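Long-range contacts in BrkA autotransporter (Bordetella pertussis, PDB 3QQ2), which inhibits the classical pathway of complement activation and, through its C-terminal beta-barrel translocator domain, forms an outer-membrane pore for passage of its own passenger domain: residues Q209-L214 with G247-L252; H256-S261 with A278-S283. The protein carries 1 engineered substitution. All coordinates share one frame; numbering follows the deposited sequence.

Both contacts join neighbouring antiparallel strands of the translocator barrel, and strands 241-252 and 256-267, which follow each other in the chain, link them: Val248 N approaches Ala260 O and Ala250 N approaches Leu258 O, each closely enough for a probable hydrogen bond. Their centres lie about 10 Å apart. Contact 1 is partly buried, with a tyrosine ring over a glycine, an aspartate and nearby arginines on the inner face. Contact 2 lies at the surface, in the last hairpin, where aromatic side chains gather on the outer face and an arginine faces inward toward aspartates. Asp249 and Tyr259 pack together where the inner faces of the two contacts meet.

Contact 1: residues Q209-L214 with G247-L252; sequences QPYARL and GVDAAL
Strands 207-221 and 241-252 of the autotransporter beta-barrel run antiparallel here, their short axes inclined at 161° and 4.6 Å apart at closest approach. The well-packed part lies around Tyr211 and Gly247, a hydrogen-bonded pair: Tyr211 N donates to Gly247 O at 3.1 Å, and Gly247 N returns a bond to Tyr211 O at 3.0 Å, both donors lying in the plane of the accepting carbonyl. Tyr211 takes the crowded first torsion, with CG between the backbone N and the carbonyl carbon (chi1 61°), and this swings its ring across the neighbouring strand. One ring face then lies over the glycine backbone, and Gly247 CA forms a CH-pi contact 3.8 Å from the Tyr211 ring centroid. Aromatic rings laid over glycines in this way, the mortise-and-tenon joint, are well known in outer-membrane barrels. At the ring edge and near its plane sits the carboxylate of Asp249, with OD1 3.2 Å from Tyr211 CE2. Arg195, on the adjoining strand 186-201, makes a cation-pi contact with Tyr211 and a long, weak ion pair with Asp249.

Pairing loosens toward Gln209, where the two backbone bonds to Asp249 are weak; separately, Gln209 OE1 is hydrogen-bonded to Arg147. On the other, outward face the contact is slight and apolar. Pro210 CG meets Val248 CG1 at 3.7 Å, both residues on or near the surface and probably facing lipid. Their pairing is of the non-hydrogen-bonded kind, so the missing N-H of proline removes no bond between these two strands. The chemistry is thus divided by face: ring, carboxylate and amide turn inward, where the charge of Arg195, though in a long pair, would probably help keep Asp249 ionised, whereas proline and valine are consistent with a wall that faces lipid.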
ATOM      1  N   GLN A 209     -47.346  16.106   7.005  1.00 71.01           N
ATOM      2  CA  GLN A 209     -47.585  14.674   6.900  1.00 70.57           C
ATOM      3  C   GLN A 209     -46.521  13.842   7.603  1.00 69.52           C
ATOM      4  O   GLN A 209     -45.647  13.267   6.938  1.00 68.12           O
ATOM      5  CB  GLN A 209     -47.671  14.260   5.432  1.00 69.75           C
ATOM      6  CG  GLN A 209     -48.367  12.939   5.212  1.00 69.75           C
ATOM      7  CD  GLN A 209     -47.763  12.142   4.090  1.00 67.28           C
ATOM      8  OE1 GLN A 209     -48.402  11.920   3.066  1.00 67.50           O
ATOM      9  NE2 GLN A 209     -46.527  11.695   4.278  1.00 65.32           N
ATOM     10  N   PRO A 210     -46.597  13.763   8.942  1.00 70.18           N
ATOM     11  CA  PRO A 210     -45.678  12.934   9.742  1.00 69.99           C
ATOM     12  C   PRO A 210     -45.911  11.471   9.495  1.00 69.84           C
ATOM     13  O   PRO A 210     -46.962  11.088   8.998  1.00 70.31           O
ATOM     14  CB  PRO A 210     -46.064  13.240  11.189  1.00 70.92           C
ATOM     15  CG  PRO A 210     -46.946  14.418  11.103  1.00 72.89           C
ATOM     16  CD  PRO A 210     -47.629  14.370   9.779  1.00 71.60           C
ATOM     17  N   TYR A 211     -44.906  10.670   9.830  1.00 69.81           N
ATOM     18  CA  TYR A 211     -44.960   9.198   9.774  1.00 69.99           C
ATOM     19  C   TYR A 211     -43.822   8.686  10.626  1.00 69.46           C
ATOM     20  O   TYR A 211     -42.820   9.400  10.825  1.00 68.60           O
ATOM     21  CB  TYR A 211     -44.745   8.698   8.344  1.00 68.82           C
ATOM     22  CG  TYR A 211     -43.385   9.101   7.811  1.00 69.23           C
ATOM     23  CD1 TYR A 211     -42.259   8.332   8.079  1.00 69.76           C
ATOM     24  CD2 TYR A 211     -43.215  10.288   7.074  1.00 69.09           C
ATOM     25  CE1 TYR A 211     -41.019   8.723   7.622  1.00 69.19           C
ATOM     26  CE2 TYR A 211     -41.977  10.667   6.601  1.00 66.77           C
ATOM     27  CZ  TYR A 211     -40.889   9.877   6.876  1.00 67.66           C
ATOM     28  OH  TYR A 211     -39.649  10.228   6.423  1.00 69.12           O
ATOM     29  N   ALA A 212     -43.959   7.463  11.121  1.00 69.90           N
ATOM     30  CA  ALA A 212     -42.826   6.765  11.694  1.00 69.98           C
ATOM     31  C   ALA A 212     -42.516   5.522  10.836  1.00 70.01           C
ATOM     32  O   ALA A 212     -43.412   4.976  10.184  1.00 69.87           O
ATOM     33  CB  ALA A 212     -43.092   6.433  13.102  1.00 71.33           C
ATOM     34  N   ARG A 213     -41.246   5.103  10.805  1.00 70.13           N
ATOM     35  CA  ARG A 213     -40.771   4.154   9.780  1.00 70.17           C
ATOM     36  C   ARG A 213     -39.970   3.016  10.354  1.00 71.04           C
ATOM     37  O   ARG A 213     -39.032   3.255  11.114  1.00 71.43           O
ATOM     38  CB  ARG A 213     -39.896   4.871   8.730  1.00 68.48           C
ATOM     39  CG  ARG A 213     -40.068   4.316   7.292  1.00 69.92           C
ATOM     40  CD  ARG A 213     -38.972   4.714   6.310  1.00 70.71           C
ATOM     41  NE  ARG A 213     -37.698   4.077   6.673  1.00 75.91           N
ATOM     42  CZ  ARG A 213     -37.232   2.932   6.168  1.00 76.85           C
ATOM     43  NH1 ARG A 213     -37.918   2.267   5.243  1.00 78.15           N
ATOM     44  NH2 ARG A 213     -36.064   2.455   6.583  1.00 77.15           N
ATOM     45  N   LEU A 214     -40.317   1.786   9.975  1.00 71.88           N
ATOM     46  CA  LEU A 214     -39.518   0.624  10.357  1.00 73.44           C
ATOM     47  C   LEU A 214     -38.942  -0.042   9.138  1.00 73.62           C
ATOM     48  O   LEU A 214     -39.664  -0.288   8.169  1.00 73.33           O
ATOM     49  CB  LEU A 214     -40.342  -0.403  11.113  1.00 75.52           C
ATOM     50  CG  LEU A 214     -39.689  -1.787  11.259  1.00 76.12           C
ATOM     51  CD1 LEU A 214     -38.870  -1.920  12.542  1.00 76.22           C
ATOM     52  CD2 LEU A 214     -40.754  -2.836  11.203  1.00 76.74           C
ATOM     53  N   GLY A 247     -40.257  10.838  10.153  1.00 69.77           N
ATOM     54  CA  GLY A 247     -40.109  12.045   9.353  1.00 68.81           C
ATOM     55  C   GLY A 247     -41.350  12.906   9.253  1.00 69.63           C
ATOM     56  O   GLY A 247     -42.431  12.531   9.711  1.00 70.95           O
ATOM     57  N   VAL A 248     -41.188  14.081   8.660  1.00 69.32           N
ATOM     58  CA  VAL A 248     -42.329  14.902   8.259  1.00 69.97           C
ATOM     59  C   VAL A 248     -42.116  15.421   6.863  1.00 68.49           C
ATOM     60  O   VAL A 248     -41.039  15.934   6.556  1.00 67.38           O
ATOM     61  CB  VAL A 248     -42.540  16.135   9.144  1.00 71.21           C
ATOM     62  CG1 VAL A 248     -43.937  16.070   9.736  1.00 73.98           C
ATOM     63  CG2 VAL A 248     -41.502  16.224  10.248  1.00 71.99           C
ATOM     64  N   ASP A 249     -43.133  15.276   6.016  1.00 68.66           N
ATOM     65  CA  ASP A 249     -43.088  15.878   4.676  1.00 68.23           C
ATOM     66  C   ASP A 249     -44.199  16.897   4.583  1.00 68.51           C
ATOM     67  O   ASP A 249     -45.344  16.521   4.651  1.00 69.32           O
ATOM     68  CB  ASP A 249     -43.245  14.854   3.531  1.00 67.74           C
ATOM     69  CG  ASP A 249     -42.791  13.466   3.910  1.00 68.98           C
ATOM     70  OD1 ASP A 249     -43.413  12.915   4.843  1.00 74.53           O
ATOM     71  OD2 ASP A 249     -41.860  12.903   3.284  1.00 66.88           O
ATOM     72  N   ALA A 250     -43.850  18.173   4.433  1.00 68.16           N
ATOM     73  CA  ALA A 250     -44.839  19.243   4.248  1.00 69.20           C
ATOM     74  C   ALA A 250     -44.932  19.706   2.809  1.00 68.44           C
ATOM     75  O   ALA A 250     -43.925  19.802   2.129  1.00 67.48           O
ATOM     76  CB  ALA A 250     -44.545  20.451   5.170  1.00 70.04           C
ATOM     77  N   ALA A 251     -46.166  19.944   2.363  1.00 69.55           N
ATOM     78  CA  ALA A 251     -46.498  20.707   1.147  1.00 69.67           C
ATOM     79  C   ALA A 251     -46.958  22.054   1.642  1.00 71.39           C
ATOM     80  O   ALA A 251     -48.061  22.188   2.158  1.00 72.83           O
ATOM     81  CB  ALA A 251     -47.621  20.041   0.344  1.00 69.42           C
ATOM     82  N   LEU A 252     -46.098  23.051   1.525  1.00 71.84           N
ATOM     83  CA  LEU A 252     -46.458  24.371   1.989  1.00 74.10           C
ATOM     84  C   LEU A 252     -46.890  25.198   0.811  1.00 75.42           C
ATOM     85  O   LEU A 252     -46.061  25.606   0.005  1.00 75.52           O
ATOM     86  CB  LEU A 252     -45.290  25.033   2.722  1.00 73.77           C
ATOM     87  CG  LEU A 252     -45.269  24.857   4.245  1.00 74.37           C
ATOM     88  CD1 LEU A 252     -46.336  23.876   4.757  1.00 74.33           C
ATOM     89  CD2 LEU A 252     -43.866  24.464   4.703  1.00 72.87           C
TER

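Contact 2: residues H256-S261 with A278-S283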
ATOM      1  N   HIS A 256     -44.119  24.917  -2.793  1.00 70.41           N
ATOM      2  CA  HIS A 256     -43.034  24.448  -1.911  1.00 69.18           C
ATOM      3  C   HIS A 256     -43.285  23.077  -1.243  1.00 68.46           C
ATOM      4  O   HIS A 256     -44.434  22.689  -0.938  1.00 69.11           O
ATOM      5  CB  HIS A 256     -42.685  25.504  -0.860  1.00 69.99           C
ATOM      6  CG  HIS A 256     -42.439  26.860  -1.437  1.00 72.27           C
ATOM      7  ND1 HIS A 256     -41.221  27.232  -1.977  1.00 72.91           N
ATOM      8  CD2 HIS A 256     -43.260  27.919  -1.595  1.00 73.33           C
ATOM      9  CE1 HIS A 256     -41.305  28.465  -2.435  1.00 71.71           C
ATOM     10  NE2 HIS A 256     -42.529  28.906  -2.213  1.00 74.17           N
ATOM     11  N   ASN A 257     -42.188  22.359  -1.024  1.00 66.67           N
ATOM     12  CA  ASN A 257     -42.199  21.061  -0.396  1.00 65.45           C
ATOM     13  C   ASN A 257     -40.987  20.895   0.470  1.00 64.80           C
ATOM     14  O   ASN A 257     -39.868  21.180   0.037  1.00 64.03           O
ATOM     15  CB  ASN A 257     -42.180  19.994  -1.453  1.00 64.66           C
ATOM     16  CG  ASN A 257     -43.389  20.044  -2.308  1.00 65.77           C
ATOM     17  OD1 ASN A 257     -43.361  20.597  -3.408  1.00 65.79           O
ATOM     18  ND2 ASN A 257     -44.491  19.503  -1.796  1.00 66.06           N
ATOM     19  N   LEU A 258     -41.225  20.448   1.696  1.00 65.23           N
ATOM     20  CA  LEU A 258     -40.177  20.195   2.658  1.00 65.04           C
ATOM     21  C   LEU A 258     -40.302  18.781   3.175  1.00 65.12           C
ATOM     22  O   LEU A 258     -41.415  18.323   3.475  1.00 65.78           O
ATOM     23  CB  LEU A 258     -40.293  21.156   3.833  1.00 65.87           C
ATOM     24  CG  LEU A 258     -39.821  22.588   3.612  1.00 67.05           C
ATOM     25  CD1 LEU A 258     -40.343  23.492   4.722  1.00 68.62           C
ATOM     26  CD2 LEU A 258     -38.304  22.658   3.523  1.00 66.29           C
ATOM     27  N   TYR A 259     -39.157  18.095   3.269  1.00 64.52           N
ATOM     28  CA  TYR A 259     -39.053  16.781   3.932  1.00 64.24           C
ATOM     29  C   TYR A 259     -37.903  16.781   4.937  1.00 63.42           C
ATOM     30  O   TYR A 259     -36.847  17.342   4.706  1.00 62.84           O
ATOM     31  CB  TYR A 259     -38.854  15.656   2.910  1.00 63.47           C
ATOM     32  CG  TYR A 259     -39.575  15.868   1.596  1.00 66.23           C
ATOM     33  CD1 TYR A 259     -39.075  16.761   0.633  1.00 68.45           C
ATOM     34  CD2 TYR A 259     -40.760  15.185   1.301  1.00 69.01           C
ATOM     35  CE1 TYR A 259     -39.741  16.960  -0.600  1.00 69.88           C
ATOM     36  CE2 TYR A 259     -41.442  15.378   0.070  1.00 70.15           C
ATOM     37  CZ  TYR A 259     -40.917  16.264  -0.874  1.00 70.98           C
ATOM     38  OH  TYR A 259     -41.555  16.475  -2.083  1.00 71.86           O
ATOM     39  N   ALA A 260     -38.126  16.167   6.075  1.00 63.93           N
ATOM     40  CA  ALA A 260     -37.052  15.912   7.007  1.00 64.07           C
ATOM     41  C   ALA A 260     -37.355  14.567   7.665  1.00 64.52           C
ATOM     42  O   ALA A 260     -38.515  14.248   7.909  1.00 64.81           O
ATOM     43  CB  ALA A 260     -36.939  17.041   8.044  1.00 64.63           C
ATOM     44  N   SER A 261     -36.315  13.766   7.894  1.00 64.66           N
ATOM     45  CA  SER A 261     -36.448  12.498   8.601  1.00 65.67           C
ATOM     46  C   SER A 261     -35.245  12.225   9.464  1.00 66.90           C
ATOM     47  O   SER A 261     -34.158  12.730   9.212  1.00 66.08           O
ATOM     48  CB  SER A 261     -36.654  11.336   7.634  1.00 64.94           C
ATOM     49  OG  SER A 261     -35.560  11.210   6.748  1.00 63.89           O
ATOM     50  N   ALA A 278     -32.742  15.869   4.852  1.00 63.94           N
ATOM     51  CA  ALA A 278     -33.613  17.036   4.705  1.00 63.72           C
ATOM     52  C   ALA A 278     -33.739  17.241   3.225  1.00 62.81           C
ATOM     53  O   ALA A 278     -32.777  17.029   2.498  1.00 62.57           O
ATOM     54  CB  ALA A 278     -32.994  18.246   5.337  1.00 63.80           C
ATOM     55  N   GLY A 279     -34.912  17.635   2.762  1.00 62.88           N
ATOM     56  CA  GLY A 279     -35.096  17.830   1.332  1.00 63.21           C
ATOM     57  C   GLY A 279     -36.109  18.902   1.022  1.00 64.22           C
ATOM     58  O   GLY A 279     -37.106  19.004   1.740  1.00 65.45           O
ATOM     59  N   TYR A 280     -35.853  19.688  -0.030  1.00 63.90           N
ATOM     60  CA  TYR A 280     -36.792  20.693  -0.520  1.00 65.19           C
ATOM     61  C   TYR A 280     -37.117  20.494  -1.998  1.00 65.50           C
ATOM     62  O   TYR A 280     -36.224  20.231  -2.791  1.00 65.54           O
ATOM     63  CB  TYR A 280     -36.251  22.122  -0.314  1.00 66.05           C
ATOM     64  CG  TYR A 280     -37.030  23.169  -1.117  1.00 67.55           C
ATOM     65  CD1 TYR A 280     -36.725  23.424  -2.460  1.00 67.10           C
ATOM     66  CD2 TYR A 280     -38.093  23.871  -0.553  1.00 67.85           C
ATOM     67  CE1 TYR A 280     -37.449  24.357  -3.207  1.00 65.94           C
ATOM     68  CE2 TYR A 280     -38.814  24.812  -1.303  1.00 67.85           C
ATOM     69  CZ  TYR A 280     -38.478  25.041  -2.624  1.00 66.75           C
ATOM     70  OH  TYR A 280     -39.183  25.944  -3.369  1.00 66.78           O
ATOM     71  N   ARG A 281     -38.380  20.680  -2.379  1.00 66.58           N
ATOM     72  CA  ARG A 281     -38.787  20.603  -3.790  1.00 66.93           C
ATOM     73  C   ARG A 281     -39.805  21.689  -4.125  1.00 69.17           C
ATOM     74  O   ARG A 281     -40.723  21.946  -3.341  1.00 70.14           O
ATOM     75  CB  ARG A 281     -39.355  19.216  -4.137  1.00 65.89           C
ATOM     76  CG  ARG A 281     -40.082  19.153  -5.483  1.00 64.52           C
ATOM     77  CD  ARG A 281     -40.468  17.739  -5.872  1.00 62.32           C
ATOM     78  NE  ARG A 281     -41.086  17.667  -7.200  1.00 63.91           N
ATOM     79  CZ  ARG A 281     -40.451  17.321  -8.332  1.00 64.56           C
ATOM     80  NH1 ARG A 281     -39.152  16.997  -8.333  1.00 62.39           N
ATOM     81  NH2 ARG A 281     -41.112  17.307  -9.486  1.00 63.39           N
ATOM     82  N   TYR A 282     -39.639  22.300  -5.302  1.00 70.58           N
ATOM     83  CA  TYR A 282     -40.480  23.391  -5.822  1.00 72.60           C
ATOM     84  C   TYR A 282     -41.302  22.817  -6.958  1.00 73.19           C
ATOM     85  O   TYR A 282     -40.759  22.291  -7.928  1.00 72.55           O
ATOM     86  CB  TYR A 282     -39.591  24.527  -6.352  1.00 73.46           C
ATOM     87  CG  TYR A 282     -40.247  25.893  -6.606  1.00 78.21           C
ATOM     88  CD1 TYR A 282     -41.553  25.996  -7.076  1.00 80.23           C
ATOM     89  CD2 TYR A 282     -39.518  27.095  -6.419  1.00 81.46           C
ATOM     90  CE1 TYR A 282     -42.138  27.227  -7.317  1.00 82.32           C
ATOM     91  CE2 TYR A 282     -40.103  28.346  -6.661  1.00 82.30           C
ATOM     92  CZ  TYR A 282     -41.421  28.390  -7.113  1.00 83.64           C
ATOM     93  OH  TYR A 282     -42.048  29.588  -7.358  1.00 85.40           O
ATOM     94  N   SER A 283     -42.619  22.915  -6.832  1.00 75.08           N
ATOM     95  CA  SER A 283     -43.537  22.340  -7.812  1.00 76.42           C
ATOM     96  C   SER A 283     -43.718  23.267  -8.999  1.00 78.92           C
ATOM     97  O   SER A 283     -44.433  22.954  -9.957  1.00 80.11           O
ATOM     98  CB  SER A 283     -44.856  22.005  -7.148  1.00 76.81           C
ATOM     99  OG  SER A 283     -44.670  20.852  -6.366  1.00 74.19           O
TER
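The last beta hairpin of the barrel, strands 256-267 and 271-282, carries an aromatic cluster of His256, Tyr280 and Tyr282 on its outer face. Tyr280 has CG anti to the backbone N (chi1 166°), so its ring leans across toward strand 256-267, diagonally past its pair partner Leu258, until OH reaches His256 ND1 at 2.8 Å. This hydrogen bond lies at the edges of both rings, whose planes are 47° apart, and either atom could be the donor. The Tyr282 ring approaches the imidazole obliquely, with centroids 5.2 Å apart, and itself meets Phe284. Leu258 CD2 touches the Tyr280 edge at CD2, 4.3 Å away.

Aromatic residues alternating up to a terminal phenylalanine are consistent with the C-terminal beta-signal of outer-membrane barrels, and strand 271-282 also pairs with strand 21-34, closing the cylinder. Across the hairpin, Tyr259 N donates to Gly279 O at 2.7 Å and Gly279 N to Tyr259 O at 2.8 Å. Arg281 N reaches Asn257 O at 2.9 Å from about 30° above the carbonyl plane.

On the inner face, Tyr259 and Arg281 lie side by side, pointing the same way, and Tyr259 OH is 4.1 Å from Arg281 CB. The extended arginine carries its guanidinium beyond the tyrosine to salt bridges with Asp19 and Asp54, while Ser283 OG is hydrogen-bonded to Asp19.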